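Local coordinates for uncharacterized protein YycE (Bacillus subtilis, PDB 1TWU) that is of unknown function but belongs to the vicinal oxygen chelate superfamily and is probably related to glyoxalases and fosfomycin resistance proteins, at residues Tyr112-Val118 with Val129-Ser133; Ile15-Gln21 with Pro123-Arg127. Residues are numbered along the deposited sequence.

Contact 1: Tyr112-Val118 with Val129-Ser133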
loop_
_atom_site.group_PDB
_atom_site.type_symbol
_atom_site.label_atom_id
_atom_site.label_comp_id
_atom_site.label_asym_id
_atom_site.label_seq_id
_atom_site.Cartn_x
_atom_site.Cartn_y
_atom_site.Cartn_z
ATOM N N TYR A 112 14.355 9.957 -10.523
ATOM C CA TYR A 112 13.652 9.133 -11.495
ATOM C C TYR A 112 12.181 9.529 -11.600
ATOM O O TYR A 112 11.684 9.801 -12.695
ATOM C CB TYR A 112 13.752 7.656 -11.100
ATOM C CG TYR A 112 12.853 6.756 -11.911
ATOM C CD1 TYR A 112 13.164 6.428 -13.230
ATOM C CD2 TYR A 112 11.661 6.276 -11.376
ATOM C CE1 TYR A 112 12.305 5.644 -14.000
ATOM C CE2 TYR A 112 10.792 5.495 -12.134
ATOM C CZ TYR A 112 11.118 5.184 -13.444
ATOM O OH TYR A 112 10.248 4.422 -14.190
ATOM N N TRP A 113 11.484 9.556 -10.466
ATOM C CA TRP A 113 10.070 9.914 -10.462
ATOM C C TRP A 113 9.878 11.368 -10.865
ATOM O O TRP A 113 8.755 11.826 -11.088
ATOM C CB TRP A 113 9.465 9.671 -9.080
ATOM C CG TRP A 113 9.542 8.248 -8.656
ATOM C CD1 TRP A 113 10.414 7.708 -7.759
ATOM C CD2 TRP A 113 8.740 7.164 -9.141
ATOM N NE1 TRP A 113 10.205 6.352 -7.652
ATOM C CE2 TRP A 113 9.185 5.992 -8.492
ATOM C CE3 TRP A 113 7.690 7.070 -10.063
ATOM C CZ2 TRP A 113 8.616 4.737 -8.735
ATOM C CZ3 TRP A 113 7.124 5.821 -10.306
ATOM C CH2 TRP A 113 7.591 4.672 -9.641
ATOM N N SER A 114 10.989 12.089 -10.957
ATOM C CA SER A 114 10.965 13.487 -11.344
ATOM C C SER A 114 10.872 13.597 -12.864
ATOM O O SER A 114 10.462 14.627 -13.399
ATOM C CB SER A 114 12.225 14.181 -10.840
ATOM O OG SER A 114 12.193 15.553 -11.172
ATOM N N ASN A 115 11.261 12.527 -13.554
ATOM C CA ASN A 115 11.202 12.492 -15.012
ATOM C C ASN A 115 9.813 12.054 -15.451
ATOM O O ASN A 115 9.537 10.860 -15.555
ATOM C CB ASN A 115 12.230 11.509 -15.596
ATOM C CG ASN A 115 13.657 12.048 -15.561
ATOM O OD1 ASN A 115 13.886 13.255 -15.696
ATOM N ND2 ASN A 115 14.626 11.146 -15.404
ATOM N N GLY A 116 8.940 13.022 -15.705
ATOM C CA GLY A 116 7.597 12.691 -16.142
ATOM C C GLY A 116 6.671 12.240 -15.030
ATOM O O GLY A 116 5.709 11.505 -15.274
ATOM N N GLY A 117 6.958 12.681 -13.808
ATOM C CA GLY A 117 6.127 12.318 -12.680
ATOM C C GLY A 117 5.929 13.492 -11.742
ATOM O O GLY A 117 6.794 14.367 -11.653
ATOM N N VAL A 118 4.786 13.522 -11.057
ATOM C CA VAL A 118 4.471 14.584 -10.105
ATOM C C VAL A 118 4.145 13.960 -8.752
ATOM O O VAL A 118 3.297 13.074 -8.663
ATOM C CB VAL A 118 3.250 15.417 -10.557
ATOM C CG1 VAL A 118 2.889 16.441 -9.485
ATOM C CG2 VAL A 118 3.553 16.114 -11.874
ATOM N N VAL A 129 2.379 9.685 -6.001
ATOM C CA VAL A 129 3.009 9.959 -7.281
ATOM C C VAL A 129 2.114 9.662 -8.477
ATOM O O VAL A 129 1.392 8.665 -8.514
ATOM C CB VAL A 129 4.327 9.150 -7.423
ATOM C CG1 VAL A 129 5.101 9.594 -8.668
ATOM C CG2 VAL A 129 5.169 9.331 -6.174
ATOM N N PHE A 130 2.162 10.558 -9.450
ATOM C CA PHE A 130 1.409 10.408 -10.685
ATOM C C PHE A 130 2.472 10.352 -11.787
ATOM O O PHE A 130 3.091 11.365 -12.125
ATOM C CB PHE A 130 0.468 11.602 -10.853
ATOM C CG PHE A 130 -0.536 11.722 -9.743
ATOM C CD1 PHE A 130 -1.768 11.076 -9.826
ATOM C CD2 PHE A 130 -0.227 12.429 -8.585
ATOM C CE1 PHE A 130 -2.682 11.128 -8.768
ATOM C CE2 PHE A 130 -1.127 12.489 -7.523
ATOM C CZ PHE A 130 -2.358 11.835 -7.614
ATOM N N MET A 131 2.704 9.151 -12.309
ATOM C CA MET A 131 3.710 8.939 -13.343
ATOM C C MET A 131 3.079 8.813 -14.729
ATOM O O MET A 131 2.138 8.036 -14.941
ATOM C CB MET A 131 4.538 7.688 -13.008
ATOM C CG MET A 131 5.696 7.383 -13.965
ATOM S SD MET A 131 6.915 8.708 -14.186
ATOM C CE MET A 131 7.487 8.933 -12.542
ATOM N N ASN A 132 3.601 9.594 -15.670
ATOM C CA ASN A 132 3.091 9.587 -17.032
ATOM C C ASN A 132 3.611 8.392 -17.810
ATOM O O ASN A 132 4.469 8.536 -18.675
ATOM C CB ASN A 132 3.497 10.869 -17.760
ATOM C CG ASN A 132 2.734 11.065 -19.058
ATOM O OD1 ASN A 132 3.178 11.792 -19.947
ATOM N ND2 ASN A 132 1.572 10.430 -19.165
ATOM N N SER A 133 3.107 7.208 -17.494
ATOM C CA SER A 133 3.525 6.010 -18.205
ATOM C C SER A 133 2.492 4.918 -18.002
ATOM O O SER A 133 1.430 5.161 -17.439
ATOM C CB SER A 133 4.908 5.538 -17.731
ATOM O OG SER A 133 4.868 4.989 -16.429
#

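Contact 2: Ile15-Gln21 with Pro123-Arg127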
loop_
_atom_site.group_PDB
_atom_site.type_symbol
_atom_site.label_atom_id
_atom_site.label_comp_id
_atom_site.label_asym_id
_atom_site.label_seq_id
_atom_site.Cartn_x
_atom_site.Cartn_y
_atom_site.Cartn_z
ATOM N N ILE A 15 -4.896 -1.858 1.993
ATOM C CA ILE A 15 -3.726 -1.148 2.504
ATOM C C ILE A 15 -4.345 -0.299 3.605
ATOM O O ILE A 15 -5.153 0.591 3.318
ATOM C CB ILE A 15 -3.115 -0.199 1.462
ATOM C CG1 ILE A 15 -2.568 -0.997 0.282
ATOM C CG2 ILE A 15 -2.000 0.614 2.096
ATOM C CD1 ILE A 15 -1.386 -1.882 0.642
ATOM N N ALA A 16 -4.002 -0.589 4.858
ATOM C CA ALA A 16 -4.551 0.153 5.994
ATOM C C ALA A 16 -3.481 1.006 6.653
ATOM O O ALA A 16 -2.398 0.521 6.964
ATOM C CB ALA A 16 -5.150 -0.809 7.007
ATOM N N ARG A 17 -3.800 2.280 6.850
ATOM C CA ARG A 17 -2.886 3.236 7.467
ATOM C C ARG A 17 -3.587 4.019 8.570
ATOM O O ARG A 17 -4.768 4.347 8.460
ATOM C CB ARG A 17 -2.356 4.221 6.418
ATOM C CG ARG A 17 -1.553 3.575 5.294
ATOM C CD ARG A 17 -1.323 4.550 4.140
ATOM N NE ARG A 17 -0.640 5.769 4.567
ATOM C CZ ARG A 17 0.668 5.859 4.798
ATOM N NH1 ARG A 17 1.450 4.796 4.635
ATOM N NH2 ARG A 17 1.192 7.015 5.197
ATOM N N PRO A 18 -2.865 4.333 9.654
ATOM C CA PRO A 18 -3.416 5.090 10.782
ATOM C C PRO A 18 -3.342 6.600 10.543
ATOM O O PRO A 18 -2.518 7.071 9.762
ATOM C CB PRO A 18 -2.524 4.661 11.928
ATOM C CG PRO A 18 -1.183 4.569 11.248
ATOM C CD PRO A 18 -1.513 3.832 9.968
ATOM N N THR A 19 -4.198 7.361 11.217
ATOM C CA THR A 19 -4.185 8.814 11.067
ATOM C C THR A 19 -4.709 9.506 12.316
ATOM O O THR A 19 -5.439 8.916 13.103
ATOM C CB THR A 19 -5.045 9.290 9.845
ATOM O OG1 THR A 19 -4.873 10.702 9.666
ATOM C CG2 THR A 19 -6.534 8.999 10.066
ATOM N N GLY A 20 -4.314 10.757 12.499
ATOM C CA GLY A 20 -4.793 11.517 13.634
ATOM C C GLY A 20 -5.730 12.598 13.116
ATOM O O GLY A 20 -6.251 13.407 13.884
ATOM N N GLN A 21 -5.945 12.621 11.803
ATOM C CA GLN A 21 -6.818 13.616 11.191
ATOM C C GLN A 21 -7.588 12.973 10.041
ATOM O O GLN A 21 -7.322 13.237 8.871
ATOM C CB GLN A 21 -5.978 14.799 10.693
ATOM C CG GLN A 21 -4.836 14.413 9.754
ATOM C CD GLN A 21 -4.026 15.613 9.304
ATOM O OE1 GLN A 21 -4.503 16.747 9.349
ATOM N NE2 GLN A 21 -2.803 15.370 8.854
ATOM N N PRO A 123 -2.333 14.539 3.364
ATOM C CA PRO A 123 -2.323 15.198 4.675
ATOM C C PRO A 123 -1.292 14.698 5.699
ATOM O O PRO A 123 -0.830 15.472 6.546
ATOM C CB PRO A 123 -3.759 15.012 5.160
ATOM C CG PRO A 123 -4.536 15.013 3.892
ATOM C CD PRO A 123 -3.702 14.141 2.995
ATOM N N ASP A 124 -0.922 13.421 5.623
ATOM C CA ASP A 124 0.033 12.869 6.575
ATOM C C ASP A 124 1.418 12.582 6.025
ATOM O O ASP A 124 2.177 11.816 6.620
ATOM C CB ASP A 124 -0.531 11.608 7.235
ATOM C CG ASP A 124 -1.714 11.908 8.143
ATOM O OD1 ASP A 124 -1.640 12.899 8.906
ATOM O OD2 ASP A 124 -2.710 11.152 8.102
ATOM N N GLY A 125 1.743 13.187 4.886
ATOM C CA GLY A 125 3.068 13.024 4.316
ATOM C C GLY A 125 3.340 11.816 3.454
ATOM O O GLY A 125 4.496 11.553 3.118
ATOM N N TRP A 126 2.305 11.057 3.113
ATOM C CA TRP A 126 2.505 9.903 2.250
ATOM C C TRP A 126 2.726 10.513 0.868
ATOM O O TRP A 126 2.035 11.460 0.498
ATOM C CB TRP A 126 1.268 8.997 2.258
ATOM C CG TRP A 126 1.539 7.607 1.726
ATOM C CD1 TRP A 126 2.764 7.003 1.574
ATOM C CD2 TRP A 126 0.564 6.634 1.324
ATOM N NE1 TRP A 126 2.607 5.723 1.103
ATOM C CE2 TRP A 126 1.270 5.470 0.941
ATOM C CE3 TRP A 126 -0.837 6.632 1.254
ATOM C CZ2 TRP A 126 0.618 4.313 0.495
ATOM C CZ3 TRP A 126 -1.482 5.482 0.814
ATOM C CH2 TRP A 126 -0.753 4.341 0.440
ATOM N N ARG A 127 3.705 9.997 0.127
ATOM C CA ARG A 127 4.023 10.513 -1.204
ATOM C C ARG A 127 3.130 9.900 -2.290
ATOM O O ARG A 127 3.252 8.721 -2.627
ATOM C CB ARG A 127 5.500 10.243 -1.542
ATOM C CG ARG A 127 6.529 10.947 -0.646
ATOM C CD ARG A 127 6.516 12.447 -0.849
ATOM N NE ARG A 127 7.400 13.165 0.071
ATOM C CZ ARG A 127 8.668 13.489 -0.179
ATOM N NH1 ARG A 127 9.241 13.161 -1.328
ATOM N NH2 ARG A 127 9.357 14.179 0.716
HETATM O O HOH W 1 -2.482 8.519 7.094
HETATM O O HOH W 2 -2.220 12.353 11.445
#

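Contact 1: Tyr112-Val118 with Val129-Ser133
Val129 opens the second segment, in the strand that runs antiparallel to the one starting at Gly117. Its CG1 lies 3.9 Å from CE3 of Trp113, an apolar contact with the short helical turn that precedes that strand. Phe130 forms a hydrogen-bonded pair with Val118. Phe130 N donates to Val118 O and Val118 N donates to Phe130 O, each at 2.9 Å. The side chains of both residues lie on the same sheet face and touch Thr95 of helix 88-100. Met131 pairs with Gly117 without backbone bonds between the two, and their CA atoms are 4.2 Å apart. The Met131 side chain folds back toward the turn at Gly116, with Met131 SD 3.2 Å from Gly116 O. A CB on Gly117 would come within 2.3 Å of Trp113 O, a clash. Asn132 N then gives a nearly straight 2.9 Å bond to Gly116 O, just past the bridged pairs. The Asn132 amide turns elsewhere, and ND2 donates to Val85 O. These contacts build the open end of the beta hairpin 117-121/127-131, part of the second beta-alpha-beta-beta-beta module of the vicinal oxygen chelate fold.

Contact 2: Ile15-Gln21 with Pro123-Arg127
Two beta-alpha-beta-beta-beta modules, as in other vicinal oxygen chelate proteins, meet here. The end of strand 12-18 in the first module faces the hairpin turn before strand 127-131 in the second. Asp124 is the main acceptor, and each carboxylate oxygen has two donors. Asp124 OD2 receives the hydroxyl of Thr19 (Thr19 OG1 to Asp124 OD2, 2.7 Å) and water 1, which lies 2.8 Å from the same OD2. Asp124 OD1 receives NE2 of Gln21 (Gln21 NE2 to Asp124 OD1, 2.7 Å) and water 2, which lies 2.7 Å from the same OD1. The waters extend the network to the backbone. Water 1 also donates to Pro18 O at 3.0 Å, and water 2 accepts from Gly20 N at 2.8 Å. Thr19 OG1 is both donor and acceptor. Gln21 N donates to Thr19 OG1 at 3.1 Å, closing an ST turn just before helix 22-32. The turn that presents Asp124 is tied by Asp122, whose OD1 accepts from the backbone N of Asp124 and of Trp126. Earlier in strand 12-18 the chemistry changes. Ile15 CG2 touches Trp126 CH2 at 4.3 Å. The guanidinium of Arg17 lies flat on the indole, with planes at 7°. Arg17 CZ sits 3.7 Å from the centroid of the Trp126 five-membered ring, a cation-pi contact, while Arg17 CD makes a CH-pi contact 3.6 Å from the centroid of the Trp126 six-membered ring.

Contact 1 is local and contact 2 is long-range. Contact 1 joins neighbouring strands of one hairpin and is only partly buried. Contact 2 is a buried junction between the two modules, nearer the centre of the chain. Their centres are 21 Å apart, but both draw on the hairpin 117-121/127-131: contact 1 at its open end, contact 2 at its turn. Backbone hydrogen bonds and apolar packing hold contact 1. Contact 2 has no direct backbone-to-backbone hydrogen bond across it, and relies on a carboxylate, waters and a cation-pi stack. Both reach the second subunit. In segment 15-21 of contact 2, Ile15 and Ala16 continue the sheet into that chain, whereas contact 1 meets it through side-chain packing.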